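Local coordinates for protein DNA ligase (Archaeoglobus fulgidus, PDB 3GDE) that probably seals nicks in double-stranded DNA during replication, recombination and repair, using ATP and passing through an enzyme-AMP intermediate, at residues E250-G255 with W418-A423; R386-E391 with E398-K403. All coordinates share one frame; numbering follows the deposited sequence.

Interaction 1 of 2, residues E250-G255 with W418-A423; sequences EWKFDG and WLKVKA. With PO4 (phosphate ion), chain C; PO4 (phosphate ion), chain B.
K252 meets K420 and K422 through the aliphatic middle of its side chain, and the residues before it in 250-255 lead up to that meeting. E250 gives OE1 to a salt bridge with K403. W251 rests on M388 and A392 of helix 382-394, well clear of 418-423. Then comes K252, its CA 7.3 Å from that of K420. With CG anti to the backbone N (chi1 -171°) the chain runs out nearly straight as far as CE, slanting past both neighbours: CE touches CD of K420 at 3.6 Å, and CD touches CD of K422 at 3.7 Å. This is the nucleotidyltransferase core of the ligase: KFDG fits the KxDG motif, K252 being the predicted AMP-carrying lysine, and K420 and K422 fit the lysine-rich motif V. Two phosphate ions, probably from the crystallisation liquor, sit at the lysine ends. A bend at chi4 (-62°) brings K252 NZ to O1 of the chain C phosphate at 2.7 Å; the same NZ also pairs with E398. K420 NZ bridges the two ions, bonding O2 of the chain B ion at 2.6 Å and, less tightly, O2 (3.0 Å) and O4 (3.1 Å) of the chain C ion. K422 brings CE to 3.3 Å from the chain C phosphate O2. Past K252, F253 puts its ring edge-to-face with H397, and the backbone N of D254 bonds H397 ND1.

Interaction 2 of 2, residues R386-E391 with E398-K403; sequences RKMYDE and EGVMIK
Y389 and V400 carry this contact, in which helix 382-394 lies on the sheet of the adenylation domain, over strand 399-403. The axes of the two elements come within 6.8 Å at an angle of 135°, so the helix runs at a slant and roughly against the strand. The side chains of Y389 and V400 cross at about a right angle, with CD1 of the tyrosine ring 3.9 Å from CG2 of the valine. Because Y389 holds CG anti to its own N (chi1 -178°), the ring slants back toward the start of the strand, bringing CD1 to 3.7 Å from the CA of G399. That glycine has a positive phi of 153°, and its bare CA lets the ring come close to the strand backbone. M388, one residue earlier on the helix, adds CB to the apolar patch beside V400.

Neighbouring strands frame the pair: V421 touches both Y389 and V400, while V249 touches M388 and V400. Farther out, R386 ties the helix to E238 by a salt bridge. V400 CG1, the branch anti to the carbonyl carbon, presses close to the helix backbone itself, 3.6 Å from Y389 N.

Strand 399-403 joins the two contacts: it runs antiparallel to 247-252 along one edge and to 419-422 along the other, so the strands of interaction 1 face each other across it, and the two contact centres are 7 Å apart. Probable hydrogen bonds run from M401 N to E250 O at 2.7 Å and from K252 N to G399 O at 2.8 Å, the second fixing the backbone of the predicted catalytic lysine. Interaction 1 lies on the phosphate-binding face; interaction 2 packs the helix against the other face. M401 reaches K252 and K420 on the first, and V400 points to the second.

Interaction 1 of 2, residues E250-G255 with W418-A423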
# COMPACT_ATOMS: atom_id res chain seq x y z
N GLU A 250 21.65 16.11 -1.22
CA GLU A 250 21.52 15.68 0.16
C GLU A 250 22.00 14.24 0.28
O GLU A 250 22.15 13.55 -0.72
CB GLU A 250 20.06 15.77 0.61
CG GLU A 250 19.49 17.18 0.64
CD GLU A 250 17.99 17.25 0.37
OE1 GLU A 250 17.31 16.19 0.38
OE2 GLU A 250 17.49 18.37 0.13
N TRP A 251 22.24 13.80 1.50
CA TRP A 251 22.50 12.39 1.77
C TRP A 251 21.24 11.57 1.48
O TRP A 251 20.13 12.05 1.70
CB TRP A 251 22.89 12.21 3.25
CG TRP A 251 24.31 12.60 3.58
CD1 TRP A 251 25.17 13.34 2.81
CD2 TRP A 251 25.02 12.30 4.79
NE1 TRP A 251 26.37 13.50 3.45
CE2 TRP A 251 26.31 12.87 4.67
CE3 TRP A 251 24.69 11.60 5.96
CZ2 TRP A 251 27.27 12.76 5.68
CZ3 TRP A 251 25.65 11.50 6.96
CH2 TRP A 251 26.92 12.07 6.82
N LYS A 252 21.43 10.37 0.95
CA LYS A 252 20.39 9.36 1.02
C LYS A 252 20.62 8.44 2.22
O LYS A 252 21.56 7.64 2.22
CB LYS A 252 20.29 8.52 -0.25
CG LYS A 252 19.06 7.64 -0.20
CD LYS A 252 18.83 6.91 -1.49
CE LYS A 252 17.42 6.37 -1.54
NZ LYS A 252 17.16 5.39 -0.47
N PHE A 253 19.75 8.56 3.22
CA PHE A 253 19.84 7.81 4.47
C PHE A 253 19.40 6.35 4.40
O PHE A 253 18.47 6.00 3.68
CB PHE A 253 19.06 8.54 5.58
CG PHE A 253 19.53 9.94 5.83
CD1 PHE A 253 20.60 10.19 6.69
CD2 PHE A 253 18.90 11.02 5.21
CE1 PHE A 253 21.04 11.49 6.93
CE2 PHE A 253 19.33 12.33 5.43
CZ PHE A 253 20.40 12.57 6.29
N ASP A 254 20.08 5.50 5.16
CA ASP A 254 19.59 4.16 5.44
C ASP A 254 18.56 4.30 6.57
O ASP A 254 18.91 4.29 7.76
CB ASP A 254 20.73 3.23 5.84
CG ASP A 254 20.27 1.79 6.11
OD1 ASP A 254 19.05 1.54 6.11
OD2 ASP A 254 21.13 0.91 6.31
N GLY A 255 17.30 4.46 6.18
CA GLY A 255 16.22 4.61 7.14
C GLY A 255 14.85 4.44 6.50
O GLY A 255 14.74 3.90 5.40
N TRP A 418 13.97 14.50 -8.92
CA TRP A 418 14.75 13.93 -7.83
C TRP A 418 15.36 12.67 -8.39
O TRP A 418 14.69 11.88 -9.07
CB TRP A 418 13.87 13.56 -6.64
CG TRP A 418 13.25 14.69 -5.85
CD1 TRP A 418 13.19 16.02 -6.20
CD2 TRP A 418 12.56 14.57 -4.59
NE1 TRP A 418 12.53 16.73 -5.22
CE2 TRP A 418 12.13 15.86 -4.23
CE3 TRP A 418 12.29 13.49 -3.74
CZ2 TRP A 418 11.44 16.12 -3.03
CZ3 TRP A 418 11.60 13.74 -2.55
CH2 TRP A 418 11.19 15.05 -2.21
N LEU A 419 16.65 12.47 -8.10
CA LEU A 419 17.34 11.24 -8.48
C LEU A 419 18.10 10.66 -7.29
O LEU A 419 18.76 11.40 -6.55
CB LEU A 419 18.29 11.49 -9.66
CG LEU A 419 17.71 12.07 -10.96
CD1 LEU A 419 18.83 12.65 -11.80
CD2 LEU A 419 16.92 11.04 -11.77
N LYS A 420 17.98 9.36 -7.08
CA LYS A 420 18.82 8.69 -6.09
C LYS A 420 20.03 8.07 -6.77
O LYS A 420 19.91 7.38 -7.79
CB LYS A 420 18.05 7.64 -5.24
CG LYS A 420 16.79 7.04 -5.85
CD LYS A 420 16.13 6.01 -4.93
CE LYS A 420 14.61 6.06 -5.08
NZ LYS A 420 13.90 4.82 -4.67
N VAL A 421 21.20 8.34 -6.22
CA VAL A 421 22.41 7.64 -6.63
C VAL A 421 23.04 6.97 -5.42
O VAL A 421 23.48 7.63 -4.47
CB VAL A 421 23.42 8.56 -7.39
CG1 VAL A 421 23.50 9.90 -6.75
CG2 VAL A 421 24.80 7.91 -7.50
N LYS A 422 23.01 5.65 -5.43
CA LYS A 422 23.58 4.90 -4.34
C LYS A 422 24.51 3.83 -4.84
O LYS A 422 24.43 3.42 -6.00
CB LYS A 422 22.50 4.31 -3.42
CG LYS A 422 21.27 3.78 -4.08
CD LYS A 422 20.13 3.87 -3.09
CE LYS A 422 19.10 2.79 -3.34
NZ LYS A 422 19.16 1.67 -2.38
N ALA A 423 25.41 3.41 -3.96
CA ALA A 423 26.39 2.38 -4.28
C ALA A 423 25.72 1.02 -4.50
O ALA A 423 26.02 0.33 -5.46
CB ALA A 423 27.43 2.30 -3.17
P PO4 C . 15.16 2.70 -2.00
O1 PO4 C . 16.07 2.90 -0.81
O2 PO4 C . 15.85 3.04 -3.30
O3 PO4 C . 14.70 1.27 -2.02
O4 PO4 C . 13.98 3.63 -1.86
P PO4 B . 10.83 4.25 -3.16
O1 PO4 B . 10.48 4.89 -1.83
O2 PO4 B . 11.48 5.32 -4.01
O3 PO4 B . 11.80 3.11 -2.98
O4 PO4 B . 9.57 3.76 -3.81

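Interaction 2 of 2, residues R386-E391 with E398-K403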
# COMPACT_ATOMS: atom_id res chain seq x y z
N ARG A 386 30.54 14.08 -5.34
CA ARG A 386 31.26 12.84 -5.00
C ARG A 386 31.82 12.85 -3.57
O ARG A 386 31.87 11.81 -2.92
CB ARG A 386 32.35 12.52 -6.03
CG ARG A 386 32.96 11.13 -5.83
CD ARG A 386 33.58 10.57 -7.11
NE ARG A 386 32.65 9.74 -7.87
CZ ARG A 386 32.24 9.99 -9.11
NH1 ARG A 386 32.66 11.06 -9.77
NH2 ARG A 386 31.40 9.15 -9.70
N LYS A 387 32.22 14.02 -3.09
CA LYS A 387 32.70 14.17 -1.72
C LYS A 387 31.59 13.91 -0.70
O LYS A 387 31.83 13.31 0.35
CB LYS A 387 33.31 15.56 -1.51
CG LYS A 387 34.05 15.74 -0.19
CD LYS A 387 35.10 16.86 -0.28
CE LYS A 387 34.53 18.22 0.12
NZ LYS A 387 34.30 18.32 1.59
N MET A 388 30.39 14.39 -1.01
CA MET A 388 29.22 14.17 -0.16
C MET A 388 28.81 12.71 -0.20
O MET A 388 28.55 12.10 0.84
CB MET A 388 28.05 15.05 -0.60
CG MET A 388 27.16 15.45 0.55
SD MET A 388 25.62 16.22 0.06
CE MET A 388 25.24 17.13 1.55
N TYR A 389 28.77 12.15 -1.41
CA TYR A 389 28.54 10.73 -1.66
C TYR A 389 29.48 9.85 -0.83
O TYR A 389 29.03 8.99 -0.07
CB TYR A 389 28.71 10.48 -3.17
CG TYR A 389 28.47 9.07 -3.68
CD1 TYR A 389 27.18 8.56 -3.82
CD2 TYR A 389 29.54 8.27 -4.07
CE1 TYR A 389 26.97 7.27 -4.31
CE2 TYR A 389 29.35 6.99 -4.56
CZ TYR A 389 28.07 6.49 -4.68
OH TYR A 389 27.90 5.23 -5.18
N ASP A 390 30.79 10.09 -0.95
CA ASP A 390 31.79 9.40 -0.14
C ASP A 390 31.52 9.54 1.35
O ASP A 390 31.56 8.54 2.08
CB ASP A 390 33.20 9.89 -0.49
CG ASP A 390 33.66 9.43 -1.86
OD1 ASP A 390 32.92 8.69 -2.55
OD2 ASP A 390 34.79 9.80 -2.24
N GLU A 391 31.23 10.76 1.81
CA GLU A 391 30.94 11.02 3.22
C GLU A 391 29.70 10.28 3.70
O GLU A 391 29.71 9.71 4.80
CB GLU A 391 30.79 12.53 3.47
CG GLU A 391 32.13 13.27 3.67
CD GLU A 391 31.95 14.73 4.11
OE1 GLU A 391 32.60 15.62 3.49
OE2 GLU A 391 31.16 14.99 5.06
N GLU A 398 23.68 5.49 2.28
CA GLU A 398 23.57 4.78 0.99
C GLU A 398 24.14 5.50 -0.22
O GLU A 398 24.49 4.86 -1.22
CB GLU A 398 22.10 4.41 0.71
CG GLU A 398 21.46 3.56 1.79
CD GLU A 398 20.07 3.08 1.41
OE1 GLU A 398 19.55 2.19 2.11
OE2 GLU A 398 19.49 3.57 0.41
N GLY A 399 24.22 6.83 -0.14
CA GLY A 399 24.62 7.66 -1.27
C GLY A 399 24.03 9.05 -1.17
O GLY A 399 23.94 9.62 -0.07
N VAL A 400 23.59 9.58 -2.30
CA VAL A 400 23.07 10.94 -2.34
C VAL A 400 21.75 11.08 -3.09
O VAL A 400 21.47 10.34 -4.03
CB VAL A 400 24.09 11.97 -2.93
CG1 VAL A 400 25.23 12.24 -1.95
CG2 VAL A 400 24.61 11.51 -4.28
N MET A 401 20.94 12.04 -2.64
CA MET A 401 19.79 12.49 -3.40
C MET A 401 20.24 13.72 -4.17
O MET A 401 20.91 14.60 -3.62
CB MET A 401 18.60 12.82 -2.49
CG MET A 401 18.09 11.65 -1.66
SD MET A 401 17.43 10.31 -2.68
CE MET A 401 16.05 11.12 -3.46
N ILE A 402 19.87 13.78 -5.45
CA ILE A 402 20.19 14.92 -6.31
C ILE A 402 18.91 15.52 -6.87
O ILE A 402 18.19 14.87 -7.63
CB ILE A 402 21.15 14.51 -7.45
CG1 ILE A 402 22.50 14.04 -6.87
CG2 ILE A 402 21.35 15.69 -8.42
CD1 ILE A 402 23.39 13.33 -7.84
N LYS A 403 18.64 16.77 -6.50
CA LYS A 403 17.35 17.39 -6.78
C LYS A 403 17.46 18.74 -7.50
O LYS A 403 18.38 19.51 -7.24
CB LYS A 403 16.57 17.58 -5.47
CG LYS A 403 16.47 16.32 -4.60
CD LYS A 403 15.86 16.63 -3.26
CE LYS A 403 15.47 15.34 -2.54
NZ LYS A 403 14.89 15.62 -1.20